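Local coordinates for protein salmonella typhimurium DB7155 bacteriophage DET7 tailspike (Bacteriophage, PDB 2V5I) that probably binds and hydrolyses the O-antigen of Salmonella lipopolysaccharide as the trimeric receptor-binding tailspike of the phage, at residues Ser347-Met359 with Thr372-Gln385. Sequence-based numbering, arbitrary orientation.
Sequences SNVTVQDCAGAGM and TVIDCNYLNFDSDQ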
# COMPACT_ATOMS: atom_id res chain seq x y z
N SER A 347 -7.49 2.42 6.15
CA SER A 347 -6.37 2.90 5.35
C SER A 347 -6.07 2.03 4.15
O SER A 347 -6.32 0.83 4.13
CB SER A 347 -5.06 2.96 6.17
OG SER A 347 -4.81 1.71 6.84
N ASN A 348 -5.58 2.68 3.11
CA ASN A 348 -5.01 1.97 2.00
C ASN A 348 -6.05 1.06 1.34
O ASN A 348 -5.89 -0.16 1.23
CB ASN A 348 -3.74 1.22 2.41
CG ASN A 348 -2.77 2.11 3.20
OD1 ASN A 348 -2.62 3.32 2.94
ND2 ASN A 348 -2.16 1.53 4.22
N VAL A 349 -7.11 1.70 0.87
CA VAL A 349 -8.23 1.02 0.23
C VAL A 349 -8.22 1.39 -1.23
O VAL A 349 -8.08 2.55 -1.54
CB VAL A 349 -9.56 1.52 0.88
CG1 VAL A 349 -10.79 1.13 0.07
CG2 VAL A 349 -9.68 0.98 2.30
N THR A 350 -8.45 0.42 -2.13
CA THR A 350 -8.50 0.66 -3.57
C THR A 350 -9.79 0.02 -4.11
O THR A 350 -9.98 -1.20 -4.06
CB THR A 350 -7.25 0.04 -4.28
OG1 THR A 350 -6.05 0.63 -3.71
CG2 THR A 350 -7.34 0.30 -5.79
N VAL A 351 -10.74 0.87 -4.54
CA VAL A 351 -11.97 0.42 -5.16
C VAL A 351 -11.94 0.99 -6.59
O VAL A 351 -11.86 2.21 -6.76
CB VAL A 351 -13.20 0.92 -4.38
CG1 VAL A 351 -14.46 0.46 -5.07
CG2 VAL A 351 -13.19 0.41 -2.96
N GLN A 352 -12.05 0.14 -7.59
CA GLN A 352 -11.92 0.63 -8.96
C GLN A 352 -12.86 -0.12 -9.89
O GLN A 352 -13.01 -1.34 -9.79
CB GLN A 352 -10.47 0.64 -9.44
CG GLN A 352 -9.74 -0.58 -9.39
CD GLN A 352 -8.16 -0.48 -9.46
OE1 GLN A 352 -7.46 0.59 -9.34
NE2 GLN A 352 -7.61 -1.63 -9.66
N ASP A 353 -13.57 0.63 -10.73
CA ASP A 353 -14.37 0.03 -11.85
C ASP A 353 -15.50 -0.80 -11.29
O ASP A 353 -15.65 -1.97 -11.70
CB ASP A 353 -13.47 -0.80 -12.81
CG ASP A 353 -14.10 -1.03 -14.20
OD1 ASP A 353 -15.03 -0.30 -14.58
OD2 ASP A 353 -13.61 -1.91 -14.92
N CYS A 354 -16.29 -0.19 -10.41
CA CYS A 354 -17.48 -0.84 -9.80
C CYS A 354 -18.74 -0.37 -10.51
O CYS A 354 -18.87 0.80 -10.92
CB CYS A 354 -17.62 -0.63 -8.30
SG CYS A 354 -16.31 -1.51 -7.36
N ALA A 355 -19.64 -1.32 -10.79
CA ALA A 355 -20.90 -0.98 -11.45
C ALA A 355 -21.82 -0.10 -10.62
O ALA A 355 -22.52 0.75 -11.18
CB ALA A 355 -21.63 -2.23 -11.87
N GLY A 356 -21.89 -0.31 -9.31
CA GLY A 356 -22.56 0.62 -8.41
C GLY A 356 -21.60 1.52 -7.62
O GLY A 356 -20.47 1.78 -8.05
N ALA A 357 -22.06 1.98 -6.47
CA ALA A 357 -21.29 2.90 -5.64
C ALA A 357 -19.96 2.26 -5.24
O ALA A 357 -19.86 1.03 -5.05
CB ALA A 357 -22.07 3.25 -4.44
N GLY A 358 -18.96 3.09 -5.00
CA GLY A 358 -17.69 2.56 -4.56
C GLY A 358 -17.58 2.37 -3.07
O GLY A 358 -17.00 1.39 -2.63
N MET A 359 -18.06 3.36 -2.30
CA MET A 359 -18.05 3.26 -0.85
C MET A 359 -19.34 3.84 -0.28
O MET A 359 -19.77 4.89 -0.70
CB MET A 359 -16.84 3.98 -0.20
CG MET A 359 -16.74 3.76 1.31
SD MET A 359 -15.19 4.35 2.03
CE MET A 359 -15.59 6.11 2.17
N THR A 372 -8.53 5.15 -2.69
CA THR A 372 -8.73 5.32 -4.15
C THR A 372 -10.11 4.76 -4.44
O THR A 372 -10.39 3.60 -4.08
CB THR A 372 -7.68 4.49 -4.94
OG1 THR A 372 -6.35 4.99 -4.68
CG2 THR A 372 -7.94 4.48 -6.43
N VAL A 373 -11.02 5.57 -4.99
CA VAL A 373 -12.35 5.10 -5.41
C VAL A 373 -12.62 5.72 -6.76
O VAL A 373 -13.05 6.89 -6.83
CB VAL A 373 -13.47 5.51 -4.40
CG1 VAL A 373 -14.79 4.95 -4.88
CG2 VAL A 373 -13.21 4.98 -3.05
N ILE A 374 -12.43 4.95 -7.83
CA ILE A 374 -12.39 5.51 -9.17
C ILE A 374 -13.21 4.66 -10.13
O ILE A 374 -13.28 3.44 -9.97
CB ILE A 374 -10.95 5.63 -9.69
CG1 ILE A 374 -10.26 4.29 -9.79
CG2 ILE A 374 -10.13 6.59 -8.80
CD1 ILE A 374 -8.92 4.34 -10.36
N ASP A 375 -13.82 5.32 -11.14
CA ASP A 375 -14.61 4.62 -12.19
C ASP A 375 -15.68 3.77 -11.52
O ASP A 375 -16.02 2.65 -12.00
CB ASP A 375 -13.66 3.82 -13.11
CG ASP A 375 -12.95 4.71 -14.09
OD1 ASP A 375 -13.49 5.79 -14.37
OD2 ASP A 375 -11.84 4.35 -14.55
N CYS A 376 -16.32 4.34 -10.51
CA CYS A 376 -17.44 3.68 -9.88
C CYS A 376 -18.79 4.21 -10.42
O CYS A 376 -18.87 5.18 -11.18
CB CYS A 376 -17.35 3.69 -8.34
SG CYS A 376 -15.95 2.64 -7.80
N ASN A 377 -19.84 3.49 -10.04
CA ASN A 377 -21.19 3.71 -10.60
C ASN A 377 -21.25 3.70 -12.12
O ASN A 377 -21.94 4.50 -12.73
CB ASN A 377 -21.83 4.96 -10.03
CG ASN A 377 -23.33 4.99 -10.29
OD1 ASN A 377 -23.97 3.91 -10.41
ND2 ASN A 377 -23.91 6.18 -10.43
N TYR A 378 -20.50 2.79 -12.74
CA TYR A 378 -20.39 2.83 -14.21
C TYR A 378 -21.71 2.42 -14.88
O TYR A 378 -21.91 2.75 -16.02
CB TYR A 378 -19.15 2.07 -14.71
CG TYR A 378 -19.18 0.56 -14.68
CD1 TYR A 378 -20.07 -0.16 -15.47
CD2 TYR A 378 -18.26 -0.17 -13.91
CE1 TYR A 378 -20.11 -1.52 -15.45
CE2 TYR A 378 -18.29 -1.54 -13.89
CZ TYR A 378 -19.20 -2.23 -14.68
OH TYR A 378 -19.24 -3.63 -14.70
N LEU A 379 -22.62 1.75 -14.16
CA LEU A 379 -23.97 1.46 -14.69
C LEU A 379 -24.97 2.58 -14.39
O LEU A 379 -26.15 2.47 -14.73
CB LEU A 379 -24.52 0.13 -14.15
CG LEU A 379 -23.81 -1.12 -14.65
CD1 LEU A 379 -24.54 -2.38 -14.17
CD2 LEU A 379 -23.71 -1.17 -16.14
N ASN A 380 -24.53 3.68 -13.79
CA ASN A 380 -25.39 4.86 -13.67
C ASN A 380 -26.65 4.65 -12.84
O ASN A 380 -27.77 5.13 -13.20
CB ASN A 380 -25.73 5.43 -15.04
CG ASN A 380 -26.18 6.89 -15.00
OD1 ASN A 380 -25.91 7.62 -14.03
ND2 ASN A 380 -26.89 7.31 -16.05
N PHE A 381 -26.50 3.96 -11.73
CA PHE A 381 -27.54 3.90 -10.70
C PHE A 381 -27.82 5.30 -10.14
O PHE A 381 -26.99 6.20 -10.23
CB PHE A 381 -27.12 3.02 -9.54
CG PHE A 381 -27.07 1.54 -9.86
CD1 PHE A 381 -28.19 0.75 -9.69
CD2 PHE A 381 -25.89 0.94 -10.18
CE1 PHE A 381 -28.13 -0.61 -9.92
CE2 PHE A 381 -25.81 -0.43 -10.43
CZ PHE A 381 -26.92 -1.20 -10.31
N ASP A 382 -29.00 5.50 -9.55
CA ASP A 382 -29.25 6.74 -8.86
C ASP A 382 -28.56 6.74 -7.48
O ASP A 382 -29.19 6.57 -6.42
CB ASP A 382 -30.76 6.96 -8.73
CG ASP A 382 -31.11 8.37 -8.30
OD1 ASP A 382 -30.26 9.28 -8.48
OD2 ASP A 382 -32.22 8.55 -7.78
N SER A 383 -27.23 6.90 -7.51
CA SER A 383 -26.40 6.79 -6.31
C SER A 383 -25.18 7.68 -6.47
O SER A 383 -24.74 7.97 -7.58
CB SER A 383 -25.91 5.34 -6.12
OG SER A 383 -25.09 5.22 -4.96
N ASP A 384 -24.65 8.15 -5.35
CA ASP A 384 -23.38 8.80 -5.36
C ASP A 384 -22.27 7.76 -5.37
O ASP A 384 -22.48 6.65 -4.90
CB ASP A 384 -23.26 9.69 -4.15
CG ASP A 384 -24.45 10.66 -4.02
OD1 ASP A 384 -24.86 11.25 -5.04
OD2 ASP A 384 -25.01 10.78 -2.91
N GLN A 385 -21.08 8.14 -5.82
CA GLN A 385 -19.96 7.18 -5.90
C GLN A 385 -19.35 6.90 -4.54
O GLN A 385 -18.94 5.75 -4.26
CB GLN A 385 -18.93 7.67 -6.88
CG GLN A 385 -19.43 7.68 -8.35
CD GLN A 385 -18.62 8.54 -9.28
OE1 GLN A 385 -17.39 8.55 -9.25
NE2 GLN A 385 -19.31 9.25 -10.15
O HOH W 1 -4.75 2.96 -5.14
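Val351 over Val373 and Gln352 beside Ile374 illustrate how a right-handed parallel beta-helix, the fold of the P22-like tailspikes, stacks like positions of successive coils. Strands 349-352 and 372-374 run 5° from parallel, joined by a ladder from Thr372 N to Val349 O through Asp353 N to Ile374 O. Val351 and Val373 both turn to the interior; the CG1 of Val351, anti to its amide nitrogen (chi1 179°), reaches on to Cys376 SG at 3.8 Å. That sulfur also meets Cys354 CB at 3.7 Å and packs against the CA of Gly358, where segment 347-359 turns a corner. On the other face Gln352 and Ile374 lie side by side and point the same way, the CB of Gln352 3.7 Å from Ile374 CG1; here Tyr345 of the second subunit packs on Gln352, at the trimer interface. Thr350 OG1 and Thr372 OG1 share a water on this side; Thr372 OG1 also bonds Arg398, and Thr350 OG1 Asn348 of the second subunit.

Beyond the strands the coils keep register as far as Cys354 and Cys376. With CG between the backbone N and the carbonyl carbon (chi1 74°), the Tyr378 ring turns one face to the CA of Ala355, a CH-pi contact of 3.7 Å to the centroid. Asp353 approaches the ring obliquely, OD1 3.3 Å from CD2, while that carboxylate is salt-bridged to Lys403. In the type I turn 377-380, Leu379 CG touches the Ala355 methyl and the Leu379 amide meets the Ala355 carbonyl on a lone pair; Phe381 presents its ring edge to the same oxygen. At the Gly358 corner Gln385 O accepts two amides in its carbonyl plane, Gly358 N at 2.8 Å and Met359 N at 3.2 Å.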